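Local coordinates for protein bromoperoxidase A1 (Streptomyces aureofaciens, PDB 1A8Q) that brominates organic compounds without a heme cofactor and may be a chlorinating enzyme in 7-chlorotetracycline biosynthesis, at residues Val43-Arg48 against Asp267-Leu272; Gly98-Tyr103 against Arg113-Leu118. One frame throughout, in Å; residues are numbered along the deposited sequence.

Interaction 1: residues Val43-Arg48 against Asp267-Leu272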
loop_
_atom_site.group_PDB
_atom_site.type_symbol
_atom_site.label_atom_id
_atom_site.label_comp_id
_atom_site.label_asym_id
_atom_site.label_seq_id
_atom_site.Cartn_x
_atom_site.Cartn_y
_atom_site.Cartn_z
ATOM N N VAL A 43 9.733 15.630 -0.016
ATOM C CA VAL A 43 11.119 16.110 0.042
ATOM C C VAL A 43 11.133 17.630 -0.184
ATOM O O VAL A 43 11.886 18.318 0.541
ATOM C CB VAL A 43 11.951 15.377 -1.019
ATOM C CG1 VAL A 43 13.408 15.849 -0.974
ATOM C CG2 VAL A 43 11.931 13.878 -0.700
ATOM N N ASP A 44 10.223 18.167 -0.967
ATOM C CA ASP A 44 10.171 19.628 -1.166
ATOM C C ASP A 44 9.704 20.322 0.115
ATOM O O ASP A 44 10.048 21.502 0.331
ATOM C CB ASP A 44 9.245 20.042 -2.301
ATOM C CG ASP A 44 9.869 19.785 -3.680
ATOM O OD1 ASP A 44 11.100 19.745 -3.740
ATOM O OD2 ASP A 44 9.078 19.786 -4.618
ATOM N N ALA A 45 9.026 19.628 0.998
ATOM C CA ALA A 45 8.586 20.165 2.281
ATOM C C ALA A 45 9.602 19.909 3.379
ATOM O O ALA A 45 9.334 20.226 4.557
ATOM C CB ALA A 45 7.233 19.566 2.631
ATOM N N GLY A 46 10.765 19.362 3.118
ATOM C CA GLY A 46 11.833 19.171 4.059
ATOM C C GLY A 46 11.965 17.847 4.787
ATOM O O GLY A 46 12.701 17.705 5.765
ATOM N N TYR A 47 11.397 16.802 4.169
ATOM C CA TYR A 47 11.512 15.449 4.671
ATOM C C TYR A 47 12.393 14.583 3.746
ATOM O O TYR A 47 12.737 15.081 2.673
ATOM C CB TYR A 47 10.125 14.771 4.701
ATOM C CG TYR A 47 9.185 15.510 5.675
ATOM C CD1 TYR A 47 9.197 15.167 7.025
ATOM C CD2 TYR A 47 8.303 16.449 5.194
ATOM C CE1 TYR A 47 8.356 15.870 7.889
ATOM C CE2 TYR A 47 7.463 17.154 6.061
ATOM C CZ TYR A 47 7.531 16.846 7.397
ATOM O OH TYR A 47 6.684 17.522 8.273
ATOM N N ARG A 48 12.795 13.456 4.303
ATOM C CA ARG A 48 13.558 12.448 3.514
ATOM C C ARG A 48 12.476 11.472 3.038
ATOM O O ARG A 48 11.769 10.938 3.898
ATOM C CB ARG A 48 14.572 11.799 4.402
ATOM C CG ARG A 48 15.419 10.716 3.762
ATOM C CD ARG A 48 16.504 10.229 4.710
ATOM N NE ARG A 48 17.228 9.104 4.108
ATOM C CZ ARG A 48 18.138 8.438 4.830
ATOM N NH1 ARG A 48 18.396 8.797 6.103
ATOM N NH2 ARG A 48 18.813 7.421 4.334
ATOM N N ASP A 267 -3.105 16.685 2.547
ATOM C CA ASP A 267 -3.431 16.029 3.818
ATOM C C ASP A 267 -2.230 15.386 4.476
ATOM O O ASP A 267 -2.082 15.335 5.695
ATOM C CB ASP A 267 -4.560 14.994 3.684
ATOM C CG ASP A 267 -5.906 15.654 3.536
ATOM O OD1 ASP A 267 -6.060 16.831 4.002
ATOM O OD2 ASP A 267 -6.854 15.095 2.958
ATOM N N LEU A 268 -1.387 14.725 3.670
ATOM C CA LEU A 268 -0.180 14.069 4.142
ATOM C C LEU A 268 0.780 15.066 4.756
ATOM O O LEU A 268 1.299 14.834 5.852
ATOM C CB LEU A 268 0.519 13.325 2.973
ATOM C CG LEU A 268 1.813 12.616 3.350
ATOM C CD1 LEU A 268 1.600 11.529 4.389
ATOM C CD2 LEU A 268 2.404 12.028 2.037
ATOM N N LEU A 269 0.976 16.217 4.090
ATOM C CA LEU A 269 1.904 17.200 4.605
ATOM C C LEU A 269 1.374 17.814 5.922
ATOM O O LEU A 269 2.215 17.991 6.815
ATOM C CB LEU A 269 2.171 18.261 3.556
ATOM C CG LEU A 269 3.161 17.891 2.427
ATOM C CD1 LEU A 269 3.300 19.079 1.498
ATOM C CD2 LEU A 269 4.507 17.493 3.008
ATOM N N GLU A 270 0.076 17.966 6.019
ATOM C CA GLU A 270 -0.491 18.486 7.285
ATOM C C GLU A 270 -0.260 17.488 8.404
ATOM O O GLU A 270 0.239 17.802 9.494
ATOM C CB GLU A 270 -1.974 18.765 7.093
ATOM C CG GLU A 270 -2.643 19.232 8.395
ATOM C CD GLU A 270 -4.124 19.454 8.116
ATOM O OE1 GLU A 270 -4.458 20.551 7.638
ATOM O OE2 GLU A 270 -4.905 18.511 8.333
ATOM N N PHE A 271 -0.511 16.186 8.135
ATOM C CA PHE A 271 -0.301 15.136 9.098
ATOM C C PHE A 271 1.140 14.971 9.502
ATOM O O PHE A 271 1.438 14.619 10.639
ATOM C CB PHE A 271 -0.829 13.790 8.515
ATOM C CG PHE A 271 -0.798 12.664 9.511
ATOM C CD1 PHE A 271 -1.723 12.633 10.552
ATOM C CD2 PHE A 271 0.222 11.720 9.475
ATOM C CE1 PHE A 271 -1.626 11.604 11.486
ATOM C CE2 PHE A 271 0.273 10.667 10.366
ATOM C CZ PHE A 271 -0.659 10.638 11.398
ATOM N N LEU A 272 2.114 15.167 8.581
ATOM C CA LEU A 272 3.510 14.962 8.901
ATOM C C LEU A 272 4.031 15.944 9.956
ATOM O O LEU A 272 5.030 15.653 10.595
ATOM C CB LEU A 272 4.416 15.032 7.671
ATOM C CG LEU A 272 4.214 13.843 6.709
ATOM C CD1 LEU A 272 4.892 14.136 5.367
ATOM C CD2 LEU A 272 4.738 12.571 7.338
#
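Y47 and L272 make the larger share of this contact, with L269 and A45 filling in beside them. The tyrosine ring comes to lie over the leucine side chain: CD1 of L272 sits 4.2 Å from the centroid of the Y47 ring, only 16° off its normal, a CH-pi contact over one face, displaced somewhat toward the rim. Farther along, the phenol end meets the root of the same leucine, Y47 CZ lying 3.6 Å from L272 CB. The first torsion of Y47 (chi1 -63°) puts CG beside the backbone N and opposite the carbonyl carbon, which sends the ring toward L272.

L269, one turn earlier in helix 260-272, turns both methyls to A45. CD2 is the closer, 3.4 Å from A45 CB, tighter than carbon atoms usually come, while the same CD2 stays 4.3 Å from Y47 CE2 and meets the ring obliquely. Alanine suits this tight spot because one methyl fills it. Between A45 and Y47 the chain must leave helix 36-44 sharply, and G46 does this with a positive phi of 95° in a Schellman motif, its N bonded to V43 O at 3.0 Å. Glycine accepts these backbone angles since it has no CB to strike the preceding carbonyl O.

V22 of strand 21-25 and V42 of helix 36-44 touch both Y47 and L272, extending the apolar patch toward the sheet, while R20 hydrogen-bonds L272 O. With no clear hydrogen bond between the two segments, the contact rests largely on dispersion and CH-pi packing. A tyrosine fits such a partly exposed seam: its ring carbons can pack against leucine while its hydroxyl lies beside L272 O.

Interaction 2: residues Gly98-Tyr103 against Arg113-Leu118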
loop_
_atom_site.group_PDB
_atom_site.type_symbol
_atom_site.label_atom_id
_atom_site.label_comp_id
_atom_site.label_asym_id
_atom_site.label_seq_id
_atom_site.Cartn_x
_atom_site.Cartn_y
_atom_site.Cartn_z
ATOM N N GLY A 98 -1.097 -3.944 5.046
ATOM C CA GLY A 98 -0.832 -5.149 5.812
ATOM C C GLY A 98 0.620 -5.262 6.184
ATOM O O GLY A 98 1.013 -5.807 7.211
ATOM N N GLU A 99 1.572 -4.859 5.281
ATOM C CA GLU A 99 2.987 -4.813 5.628
ATOM C C GLU A 99 3.239 -3.863 6.796
ATOM O O GLU A 99 4.027 -4.179 7.703
ATOM C CB GLU A 99 3.798 -4.383 4.366
ATOM C CG GLU A 99 5.305 -4.250 4.618
ATOM C CD GLU A 99 6.076 -3.973 3.307
ATOM O OE1 GLU A 99 5.701 -4.585 2.293
ATOM O OE2 GLU A 99 6.992 -3.157 3.360
ATOM N N LEU A 100 2.578 -2.725 6.783
ATOM C CA LEU A 100 2.717 -1.712 7.855
ATOM C C LEU A 100 2.153 -2.295 9.168
ATOM O O LEU A 100 2.898 -2.319 10.130
ATOM C CB LEU A 100 1.937 -0.471 7.452
ATOM C CG LEU A 100 2.278 0.822 8.229
ATOM C CD1 LEU A 100 1.616 2.033 7.535
ATOM C CD2 LEU A 100 1.727 0.749 9.637
ATOM N N ALA A 101 0.970 -2.849 9.076
ATOM C CA ALA A 101 0.361 -3.427 10.314
ATOM C C ALA A 101 1.180 -4.551 10.878
ATOM O O ALA A 101 1.437 -4.658 12.103
ATOM C CB ALA A 101 -1.042 -3.861 9.951
ATOM N N ARG A 102 1.649 -5.487 10.043
ATOM C CA ARG A 102 2.416 -6.617 10.556
ATOM C C ARG A 102 3.781 -6.195 11.025
ATOM O O ARG A 102 4.321 -6.777 11.952
ATOM C CB ARG A 102 2.426 -7.758 9.501
ATOM C CG ARG A 102 3.209 -8.974 9.980
ATOM C CD ARG A 102 2.570 -9.667 11.190
ATOM N NE ARG A 102 1.139 -9.742 11.067
ATOM C CZ ARG A 102 0.483 -10.723 10.443
ATOM N NH1 ARG A 102 1.180 -11.704 9.885
ATOM N NH2 ARG A 102 -0.848 -10.673 10.407
ATOM N N TYR A 103 4.404 -5.130 10.452
ATOM C CA TYR A 103 5.623 -4.566 11.001
ATOM C C TYR A 103 5.386 -4.069 12.446
ATOM O O TYR A 103 6.225 -4.403 13.293
ATOM C CB TYR A 103 6.117 -3.388 10.092
ATOM C CG TYR A 103 7.353 -2.756 10.711
ATOM C CD1 TYR A 103 8.637 -3.243 10.581
ATOM C CD2 TYR A 103 7.138 -1.610 11.479
ATOM C CE1 TYR A 103 9.709 -2.610 11.213
ATOM C CE2 TYR A 103 8.190 -0.974 12.116
ATOM C CZ TYR A 103 9.448 -1.478 11.978
ATOM O OH TYR A 103 10.481 -0.830 12.614
ATOM N N ARG A 113 7.273 7.357 14.350
ATOM C CA ARG A 113 6.567 8.533 14.852
ATOM C C ARG A 113 5.083 8.410 14.598
ATOM O O ARG A 113 4.260 8.745 15.476
ATOM C CB ARG A 113 7.085 9.793 14.137
ATOM C CG ARG A 113 6.295 11.022 14.634
ATOM C CD ARG A 113 7.092 12.228 14.147
ATOM N NE ARG A 113 6.819 13.418 14.889
ATOM C CZ ARG A 113 7.642 14.439 15.079
ATOM N NH1 ARG A 113 8.875 14.456 14.605
ATOM N NH2 ARG A 113 7.155 15.426 15.825
ATOM N N SER A 114 4.689 8.031 13.378
ATOM C CA SER A 114 3.282 8.034 13.006
ATOM C C SER A 114 3.081 7.142 11.751
ATOM O O SER A 114 4.076 6.671 11.213
ATOM C CB SER A 114 2.755 9.444 12.716
ATOM O OG SER A 114 3.635 10.063 11.741
ATOM N N ALA A 115 1.829 6.952 11.378
ATOM C CA ALA A 115 1.506 6.048 10.264
ATOM C C ALA A 115 0.308 6.549 9.497
ATOM O O ALA A 115 -0.562 7.263 9.991
ATOM C CB ALA A 115 1.139 4.659 10.802
ATOM N N VAL A 116 0.312 6.241 8.178
ATOM C CA VAL A 116 -0.798 6.650 7.327
ATOM C C VAL A 116 -1.258 5.403 6.570
ATOM O O VAL A 116 -0.407 4.770 5.944
ATOM C CB VAL A 116 -0.374 7.698 6.269
ATOM C CG1 VAL A 116 -1.538 8.054 5.365
ATOM C CG2 VAL A 116 0.166 8.959 6.986
ATOM N N LEU A 117 -2.550 5.132 6.577
ATOM C CA LEU A 117 -3.089 3.965 5.866
ATOM C C LEU A 117 -3.970 4.515 4.773
ATOM O O LEU A 117 -5.053 5.037 5.018
ATOM C CB LEU A 117 -3.921 3.108 6.846
ATOM C CG LEU A 117 -3.145 2.297 7.881
ATOM C CD1 LEU A 117 -4.213 1.591 8.745
ATOM C CD2 LEU A 117 -2.254 1.212 7.316
ATOM N N LEU A 118 -3.501 4.453 3.515
ATOM C CA LEU A 118 -4.303 4.960 2.400
ATOM C C LEU A 118 -4.962 3.822 1.661
ATOM O O LEU A 118 -4.246 2.936 1.119
ATOM C CB LEU A 118 -3.294 5.668 1.420
ATOM C CG LEU A 118 -3.920 6.162 0.111
ATOM C CD1 LEU A 118 -4.956 7.253 0.299
ATOM C CD2 LEU A 118 -2.828 6.728 -0.831
#
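L100 is the side chain of helix 96-107 that spans the gap to strand 112-118, meeting A115, V116 and L117 together. Just before it, E99 faces away from the strand, its carboxylate in a salt bridge with R54.

The two methyls of L100 divide the work. CD2 rests on A115 CB at 4.1 Å, and CD1 reaches L117 CD2 at 4.0 Å while lying 3.8 Å from V116 O. The near-extended side chain (chi1 -163°, chi2 169°) carries this fork straight from the helix to the sheet, and a branched tip is what lets one residue reach two alternate positions, A115 and L117, on the same face of the strand. A115 is small enough to admit it. L117 sets out less directly but brings its end closer, whereas V116 turns its side chain to the other face of the sheet and offers L100 only backbone. L100 also touches L90 and A92, so it is wedged over two adjacent strands.

Farther along, R102 turns to D70 and D207 in salt bridges, and Y103 packs on helix 69-82.

The axes of segments 98-103 and 114-118 pass 9.7 Å apart and run roughly antiparallel, at 148°. This is the return half of a beta-alpha-beta crossover, strand 88-93, helix 96-107, strand 112-118, at the centre of the alpha/beta hydrolase fold. S94 of the catalytic triad stands at the turn between the first strand and the helix, the nucleophile elbow of this family.

In the fold
From the N terminus the chain first passes residues 43-48, which run from the last turn of helix 36-44 to the first residue of strand 48-52. It then builds the middle of the sheet, where interaction 2 closes a short loop of nine residues between 98-103 and 113-118. Only near the C terminus does helix 260-272 return to 43-48 in interaction 1, closing a loop of 218 residues that contains the whole of interaction 2. The two contacts, with centres about 17 Å apart, lie on opposite faces of the sheet. Strand 112-118 joins them: F271 and L268 pack on V116, with F271 also reaching S114, on the face turned away from helix 96-107.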